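Local coordinates for agrin (Gallus gallus, PDB 1PZ7), which probably organises postsynaptic receptor clusters at the neuromuscular junction, through a calcium-binding laminin G domain whose activity is tuned by alternative splicing, at residues H162-P165 / K166-T170; T170-I173 / G174-D178; D178-D182 / R183-H187. All coordinates share one frame; numbering follows the deposited sequence.

Contact 1 of 3, residues H162-P165 / K166-T170; sequences HKLP and KAYST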
loop_
_atom_site.group_PDB
_atom_site.type_symbol
_atom_site.label_atom_id
_atom_site.label_comp_id
_atom_site.label_asym_id
_atom_site.label_seq_id
_atom_site.Cartn_x
_atom_site.Cartn_y
_atom_site.Cartn_z
ATOM N N HIS A 162 -1.735 2.770 -16.106
ATOM C CA HIS A 162 -2.337 2.413 -17.376
ATOM C C HIS A 162 -1.940 0.983 -17.703
ATOM O O HIS A 162 -2.680 0.255 -18.358
ATOM C CB HIS A 162 -1.875 3.373 -18.469
ATOM C CG HIS A 162 -2.325 4.783 -18.254
ATOM N ND1 HIS A 162 -1.954 5.820 -19.081
ATOM C CD2 HIS A 162 -3.112 5.327 -17.296
ATOM C CE1 HIS A 162 -2.499 6.942 -18.645
ATOM N NE2 HIS A 162 -3.208 6.671 -17.566
ATOM N N LYS A 163 -0.767 0.587 -17.222
ATOM C CA LYS A 163 -0.251 -0.756 -17.440
ATOM C C LYS A 163 -0.835 -1.765 -16.457
ATOM O O LYS A 163 -0.470 -2.937 -16.492
ATOM C CB LYS A 163 1.278 -0.755 -17.312
ATOM C CG LYS A 163 1.804 -0.537 -15.890
ATOM C CD LYS A 163 3.333 -0.501 -15.870
ATOM C CE LYS A 163 3.898 -0.208 -14.493
ATOM N NZ LYS A 163 5.384 -0.083 -14.546
ATOM N N LEU A 164 -1.732 -1.315 -15.576
ATOM C CA LEU A 164 -2.273 -2.170 -14.522
ATOM C C LEU A 164 -3.794 -2.297 -14.548
ATOM O O LEU A 164 -4.479 -1.540 -15.228
ATOM C CB LEU A 164 -1.860 -1.600 -13.164
ATOM C CG LEU A 164 -0.360 -1.420 -12.943
ATOM C CD1 LEU A 164 -0.116 -0.653 -11.666
ATOM C CD2 LEU A 164 0.334 -2.751 -12.889
ATOM N N PRO A 165 -4.325 -3.261 -13.798
ATOM C CA PRO A 165 -5.775 -3.375 -13.639
ATOM C C PRO A 165 -6.378 -2.042 -13.187
ATOM O O PRO A 165 -5.726 -1.272 -12.478
ATOM C CB PRO A 165 -5.924 -4.446 -12.556
ATOM C CG PRO A 165 -4.708 -5.281 -12.693
ATOM C CD PRO A 165 -3.611 -4.324 -13.072
ATOM N N LYS A 166 -7.615 -1.788 -13.588
ATOM C CA LYS A 166 -8.287 -0.524 -13.293
ATOM C C LYS A 166 -8.286 -0.157 -11.815
ATOM O O LYS A 166 -8.314 1.020 -11.468
ATOM C CB LYS A 166 -9.723 -0.546 -13.827
ATOM C CG LYS A 166 -9.855 -0.033 -15.238
ATOM C CD LYS A 166 -9.482 1.439 -15.327
ATOM C CE LYS A 166 -9.579 1.959 -16.738
ATOM N NZ LYS A 166 -9.139 3.381 -16.826
ATOM N N ALA A 167 -8.250 -1.158 -10.947
ATOM C CA ALA A 167 -8.260 -0.907 -9.507
ATOM C C ALA A 167 -7.149 0.043 -9.078
ATOM O O ALA A 167 -7.315 0.835 -8.149
ATOM C CB ALA A 167 -8.131 -2.221 -8.753
ATOM N N TYR A 168 -6.008 -0.030 -9.753
ATOM C CA TYR A 168 -4.865 0.804 -9.389
ATOM C C TYR A 168 -5.076 2.294 -9.696
ATOM O O TYR A 168 -4.360 3.140 -9.151
ATOM C CB TYR A 168 -3.596 0.256 -10.041
ATOM C CG TYR A 168 -3.222 -1.080 -9.453
ATOM C CD1 TYR A 168 -3.791 -2.253 -9.934
ATOM C CD2 TYR A 168 -2.344 -1.169 -8.386
ATOM C CE1 TYR A 168 -3.472 -3.476 -9.382
ATOM C CE2 TYR A 168 -2.019 -2.382 -7.826
ATOM C CZ TYR A 168 -2.586 -3.542 -8.327
ATOM O OH TYR A 168 -2.267 -4.754 -7.765
ATOM N N SER A 169 -6.067 2.614 -10.528
ATOM C CA SER A 169 -6.392 4.006 -10.852
ATOM C C SER A 169 -7.676 4.426 -10.153
ATOM O O SER A 169 -8.227 5.492 -10.422
ATOM C CB SER A 169 -6.568 4.182 -12.361
ATOM O OG SER A 169 -5.416 3.756 -13.065
ATOM N N THR A 170 -8.149 3.571 -9.256
ATOM C CA THR A 170 -9.392 3.790 -8.547
ATOM C C THR A 170 -9.120 4.166 -7.102
ATOM O O THR A 170 -8.484 3.420 -6.376
ATOM C CB THR A 170 -10.224 2.500 -8.586
ATOM O OG1 THR A 170 -10.448 2.108 -9.950
ATOM C CG2 THR A 170 -11.613 2.725 -8.005
HETATM O O HOH W 1 -5.250 1.308 -13.480
#
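With chi1 of Leu164 at -56° and that of Tyr168 at -67°, each side chain swings beside its own backbone N, and the two meet almost at right angles. Leu164 delivers its CD1 methyl over the tyrosine ring in an off-centre CH-pi contact, 4.3 Å from CD1 to the centroid of the Tyr168 ring, with the methyl lying toward the CG side of the ring. Leu164 CB follows obliquely, 3.8 Å from CD1 of Tyr168. Pro165 behaves differently: its ring runs alongside the tyrosine and points the same way, with Pro165 CD 3.8 Å from Tyr168 CD1. The carbonyl of Pro165 completes the arrangement, its O lying at the edge of the aromatic ring and in its plane, 3.3 Å from Tyr168 CD1.

The same oxygen holds the turn together. Tyr168 N donates to Pro165 O at 3.0 Å, and water 1 lies close to both Pro165 O and Ser169 OG and probably bridges them. Further along, Lys166 O is gripped by two donors on opposite faces of its plane, Ser169 N and the hydroxyl of Thr170, with Thr170 OG1 2.8 Å from Lys166 O. Here the i to i+3 bond from Tyr168 N to Pro165 O leads into the short 3-10 turn 166-169 and sets the Tyr168 ring against Leu164 and Pro165.

Beyond the turn, the Tyr168 side chain touches Leu64 and Trp67 of strand 63-68, Ala81 and Val83 of strand 77-83, and Met90 of strand 86-92, where its hydroxyl also hydrogen-bonds Gln88. Leu164 reaches Trp67 and Met90, so the loop between strands 149-152 and 175-181 is fastened across one sheet of the laminin G sandwich.

Contact 2 of 3, residues T170-I173 / G174-D178; sequences TGFI and GCIRD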
loop_
_atom_site.group_PDB
_atom_site.type_symbol
_atom_site.label_atom_id
_atom_site.label_comp_id
_atom_site.label_asym_id
_atom_site.label_seq_id
_atom_site.Cartn_x
_atom_site.Cartn_y
_atom_site.Cartn_z
ATOM N N THR A 170 -8.149 3.571 -9.256
ATOM C CA THR A 170 -9.392 3.790 -8.547
ATOM C C THR A 170 -9.120 4.166 -7.102
ATOM O O THR A 170 -8.484 3.420 -6.376
ATOM C CB THR A 170 -10.224 2.500 -8.586
ATOM O OG1 THR A 170 -10.448 2.108 -9.950
ATOM C CG2 THR A 170 -11.613 2.725 -8.005
ATOM N N GLY A 171 -9.607 5.324 -6.679
ATOM C CA GLY A 171 -9.426 5.751 -5.307
ATOM C C GLY A 171 -10.139 4.821 -4.346
ATOM O O GLY A 171 -11.251 4.379 -4.611
ATOM N N PHE A 172 -9.485 4.514 -3.233
ATOM C CA PHE A 172 -10.064 3.656 -2.216
ATOM C C PHE A 172 -11.241 4.344 -1.544
ATOM O O PHE A 172 -11.169 5.524 -1.207
ATOM C CB PHE A 172 -9.016 3.332 -1.156
ATOM C CG PHE A 172 -9.545 2.542 0.003
ATOM C CD1 PHE A 172 -9.584 3.094 1.267
ATOM C CD2 PHE A 172 -9.980 1.241 -0.162
ATOM C CE1 PHE A 172 -10.058 2.370 2.347
ATOM C CE2 PHE A 172 -10.460 0.510 0.912
ATOM C CZ PHE A 172 -10.497 1.079 2.171
ATOM N N ILE A 173 -12.331 3.607 -1.359
ATOM C CA ILE A 173 -13.466 4.107 -0.590
ATOM C C ILE A 173 -13.617 3.183 0.607
ATOM O O ILE A 173 -13.852 1.982 0.452
ATOM C CB ILE A 173 -14.762 4.136 -1.411
ATOM C CG1 ILE A 173 -14.608 5.092 -2.595
ATOM C CG2 ILE A 173 -15.931 4.555 -0.507
ATOM C CD1 ILE A 173 -15.787 5.106 -3.544
ATOM N N GLY A 174 -13.462 3.733 1.802
ATOM C CA GLY A 174 -13.548 2.941 3.013
ATOM C C GLY A 174 -12.770 3.608 4.125
ATOM O O GLY A 174 -12.525 4.815 4.088
ATOM N N CYS A 175 -12.380 2.828 5.125
ATOM C CA CYS A 175 -11.628 3.362 6.245
ATOM C C CYS A 175 -10.347 2.597 6.472
ATOM O O CYS A 175 -10.267 1.404 6.172
ATOM C CB CYS A 175 -12.464 3.293 7.509
ATOM S SG CYS A 175 -13.982 4.251 7.421
ATOM N N ILE A 176 -9.349 3.296 7.007
ATOM C CA ILE A 176 -8.059 2.692 7.315
ATOM C C ILE A 176 -7.617 3.108 8.709
ATOM O O ILE A 176 -7.850 4.235 9.135
ATOM C CB ILE A 176 -6.996 3.127 6.287
ATOM C CG1 ILE A 176 -7.453 2.752 4.873
ATOM C CG2 ILE A 176 -5.648 2.490 6.619
ATOM C CD1 ILE A 176 -6.514 3.187 3.786
ATOM N N ARG A 177 -6.973 2.190 9.418
ATOM C CA ARG A 177 -6.420 2.485 10.732
ATOM C C ARG A 177 -5.188 1.631 10.983
ATOM O O ARG A 177 -4.964 0.624 10.311
ATOM C CB ARG A 177 -7.456 2.227 11.829
ATOM C CG ARG A 177 -7.696 0.755 12.122
ATOM C CD ARG A 177 -8.899 0.487 13.017
ATOM N NE ARG A 177 -9.026 -0.939 13.315
ATOM C CZ ARG A 177 -10.056 -1.491 13.943
ATOM N NH1 ARG A 177 -10.067 -2.799 14.160
ATOM N NH2 ARG A 177 -11.072 -0.746 14.357
ATOM N N ASP A 178 -4.391 2.063 11.952
ATOM C CA ASP A 178 -3.228 1.313 12.428
ATOM C C ASP A 178 -2.296 0.846 11.319
ATOM O O ASP A 178 -2.026 -0.352 11.155
ATOM C CB ASP A 178 -3.699 0.129 13.270
ATOM C CG ASP A 178 -4.378 0.570 14.545
ATOM O OD1 ASP A 178 -5.193 -0.199 15.095
ATOM O OD2 ASP A 178 -4.143 1.676 15.079
#
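Phe172 lays one face of its ring over the backbone of Gly174, whose N sits 3.7 Å above the ring plane and offset toward the rim. The closest approach is by the far side of the ring: Phe172 CE1 lies 3.5 Å from Gly174 C. An anti placement of CG relative to the backbone N, chi1 175°, sends the ring forward along the chain and over the residues that follow. There it meets Ile176, whose CG1 comes within 3.6 Å of Phe172 CE1, while the CD1 methyl of Ile176 spans CE1 and CD1 of the ring. The phenyl ring and the isoleucine chain approach at a slant, and the N of Cys175 is likewise oblique to the ring.

Gly174 marks the corner where the chain passes from the loop into strand 175-181. It makes the bend with phi at 155°, and the ring packs directly against its CA, 3.7 Å from Phe172 CZ to Gly174 CA. The CB of Ile173 is directed away from the following segment, and the carbonyl O of Ile173 is hydrogen-bonded to Thr58 OG1. Beyond the bend, Cys175 is joined to Cys201 by a disulfide.

The example shows how an aromatic ring can cover a peptide corner by van der Waals contact, with Gly174 N over its face and Ile176 as its apolar side-chain partner. Several backbone bonds of the corner run to neighbouring strands, from Gly174 to Phe17 and from Cys175 to Lys57. The chemistry is thus divided, with dispersive and steric packing inside the corner and directional bonding outward to the sheet.

Contact 3 of 3, residues D178-D182 / R183-H187; sequences DVIVD and RQELH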
loop_
_atom_site.group_PDB
_atom_site.type_symbol
_atom_site.label_atom_id
_atom_site.label_comp_id
_atom_site.label_asym_id
_atom_site.label_seq_id
_atom_site.Cartn_x
_atom_site.Cartn_y
_atom_site.Cartn_z
ATOM N N ASP A 178 -4.391 2.063 11.952
ATOM C CA ASP A 178 -3.228 1.313 12.428
ATOM C C ASP A 178 -2.296 0.846 11.319
ATOM O O ASP A 178 -2.026 -0.352 11.155
ATOM C CB ASP A 178 -3.699 0.129 13.270
ATOM C CG ASP A 178 -4.378 0.570 14.545
ATOM O OD1 ASP A 178 -5.193 -0.199 15.095
ATOM O OD2 ASP A 178 -4.143 1.676 15.079
ATOM N N VAL A 179 -1.799 1.811 10.555
ATOM C CA VAL A 179 -0.886 1.528 9.462
ATOM C C VAL A 179 0.550 1.501 9.979
ATOM O O VAL A 179 1.031 2.479 10.556
ATOM C CB VAL A 179 -1.015 2.570 8.334
ATOM C CG1 VAL A 179 -0.084 2.236 7.180
ATOM C CG2 VAL A 179 -2.455 2.650 7.842
ATOM N N ILE A 180 1.214 0.365 9.786
ATOM C CA ILE A 180 2.597 0.190 10.206
ATOM C C ILE A 180 3.438 -0.049 8.965
ATOM O O ILE A 180 3.220 -1.014 8.233
ATOM C CB ILE A 180 2.746 -1.007 11.165
ATOM C CG1 ILE A 180 1.634 -1.022 12.223
ATOM C CG2 ILE A 180 4.139 -1.006 11.804
ATOM C CD1 ILE A 180 1.599 0.168 13.134
ATOM N N VAL A 181 4.400 0.837 8.731
ATOM C CA VAL A 181 5.282 0.730 7.580
ATOM C C VAL A 181 6.704 0.544 8.079
ATOM O O VAL A 181 7.225 1.387 8.796
ATOM C CB VAL A 181 5.212 1.994 6.711
ATOM C CG1 VAL A 181 6.135 1.871 5.502
ATOM C CG2 VAL A 181 3.775 2.262 6.275
ATOM N N ASP A 182 7.317 -0.576 7.720
ATOM C CA ASP A 182 8.695 -0.843 8.101
ATOM C C ASP A 182 8.952 -0.598 9.585
ATOM O O ASP A 182 9.877 0.113 9.964
ATOM C CB ASP A 182 9.631 -0.007 7.227
ATOM C CG ASP A 182 9.569 -0.418 5.777
ATOM O OD1 ASP A 182 9.739 0.451 4.900
ATOM O OD2 ASP A 182 9.338 -1.599 5.429
ATOM N N ARG A 183 8.111 -1.190 10.425
ATOM C CA ARG A 183 8.286 -1.124 11.877
ATOM C C ARG A 183 7.851 0.189 12.525
ATOM O O ARG A 183 8.016 0.359 13.727
ATOM C CB ARG A 183 9.745 -1.401 12.267
ATOM C CG ARG A 183 10.252 -2.773 11.865
ATOM C CD ARG A 183 11.689 -3.040 12.281
ATOM N NE ARG A 183 11.821 -3.216 13.724
ATOM C CZ ARG A 183 12.952 -3.535 14.340
ATOM N NH1 ARG A 183 12.971 -3.676 15.659
ATOM N NH2 ARG A 183 14.067 -3.710 13.643
ATOM N N GLN A 184 7.304 1.120 11.753
ATOM C CA GLN A 184 6.855 2.376 12.341
ATOM C C GLN A 184 5.384 2.622 12.105
ATOM O O GLN A 184 4.902 2.559 10.976
ATOM C CB GLN A 184 7.627 3.567 11.794
ATOM C CG GLN A 184 7.015 4.904 12.218
ATOM C CD GLN A 184 7.158 5.209 13.710
ATOM O OE1 GLN A 184 6.263 5.806 14.317
ATOM N NE2 GLN A 184 8.286 4.816 14.296
ATOM N N GLU A 185 4.684 2.926 13.187
ATOM C CA GLU A 185 3.283 3.273 13.125
ATOM C C GLU A 185 3.151 4.646 12.485
ATOM O O GLU A 185 3.805 5.607 12.895
ATOM C CB GLU A 185 2.693 3.282 14.527
ATOM C CG GLU A 185 1.207 3.574 14.592
ATOM C CD GLU A 185 0.695 3.564 16.015
ATOM O OE1 GLU A 185 1.419 3.055 16.894
ATOM O OE2 GLU A 185 -0.417 4.075 16.265
ATOM N N LEU A 186 2.302 4.731 11.473
ATOM C CA LEU A 186 2.086 5.978 10.769
ATOM C C LEU A 186 1.112 6.847 11.547
ATOM O O LEU A 186 0.158 6.349 12.143
ATOM C CB LEU A 186 1.505 5.690 9.388
ATOM C CG LEU A 186 2.282 6.197 8.178
ATOM C CD1 LEU A 186 3.718 5.690 8.203
ATOM C CD2 LEU A 186 1.578 5.753 6.914
ATOM N N HIS A 187 1.369 8.145 11.555
ATOM C CA HIS A 187 0.447 9.101 12.142
ATOM C C HIS A 187 -0.320 9.629 10.929
ATOM O O HIS A 187 0.072 10.612 10.316
ATOM C CB HIS A 187 1.199 10.213 12.879
ATOM C CG HIS A 187 2.076 9.719 13.993
ATOM N ND1 HIS A 187 3.145 10.443 14.478
ATOM C CD2 HIS A 187 2.037 8.576 14.720
ATOM C CE1 HIS A 187 3.729 9.765 15.451
ATOM N NE2 HIS A 187 3.078 8.627 15.615
HETATM O O HOH W 2 -2.750 3.999 14.906
HETATM O O HOH W 3 -1.865 4.461 11.795
#
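Ile180 and Glu185 face each other as a non-hydrogen-bonded antiparallel pair, their side chains on one face of the hairpin and inclined to one another. The CD1 methyl of Ile180 lies across the base of the glutamate, 3.6 Å from Glu185 CB and close to its CG. The Glu185 chain, extended with chi1 -177°, carries its carboxylate onward toward Asp178. Glu185 OE2 and Asp178 OD2 stay 4.6 Å apart; water 2 sits 2.7 Å from Asp178 OD2 and from Glu185 OE2 and probably bridges them, which may ease the repulsion between like charges.

Val179, Val181 and Leu186 meet on a different side. Leu186 spreads its two methyls between the valines: its CD2 is 3.9 Å from Val179 CG1, and its CD1 is equally near Val181 CG2. Both valines meet the leucine at an oblique angle.

The backbone pairing brings these side chains together. Leu186 N donates to Val179 O at 2.7 Å, while Val181 and Gln184 form the hydrogen-bonded pair that closes a type I' turn through Asp182 and Arg183. Both central residues have positive phi, as a type I' turn has. At the other end, water 3 links Val179 N with Leu186 O, extending the connection by a water bridge.

In this example of a tight beta hairpin, strand 184-185 lies at the edge of the sheet. Strand 175-181 is paired on its other side with strand 45-58, where Ile180 bonds with Glu53 and the Asp182 carboxylate accepts from His51 N; Val181 and Leu186 touch Leu150 of strand 149-152, which belongs to the other sheet of the sandwich.

The three contacts follow one another along a single run of chain, sharing end residues rather than nesting or crossing. Contact 1 closes a short turn within the loop that leaves strand 149-152, and ties it to the six-stranded sheet. Thr170 then passes the chain to contact 2, whose centre lies about 16 Å from that of contact 1 and where the loop turns the corner into strand 175-181. Asp178, on that strand, opens contact 3, which folds the chain back into a hairpin with strand 184-185. Contacts 1 and 3 lie on opposite sides of the chain's centre, their centres about 25 Å apart, so this run carries the chain from one sheet of the sandwich to the other.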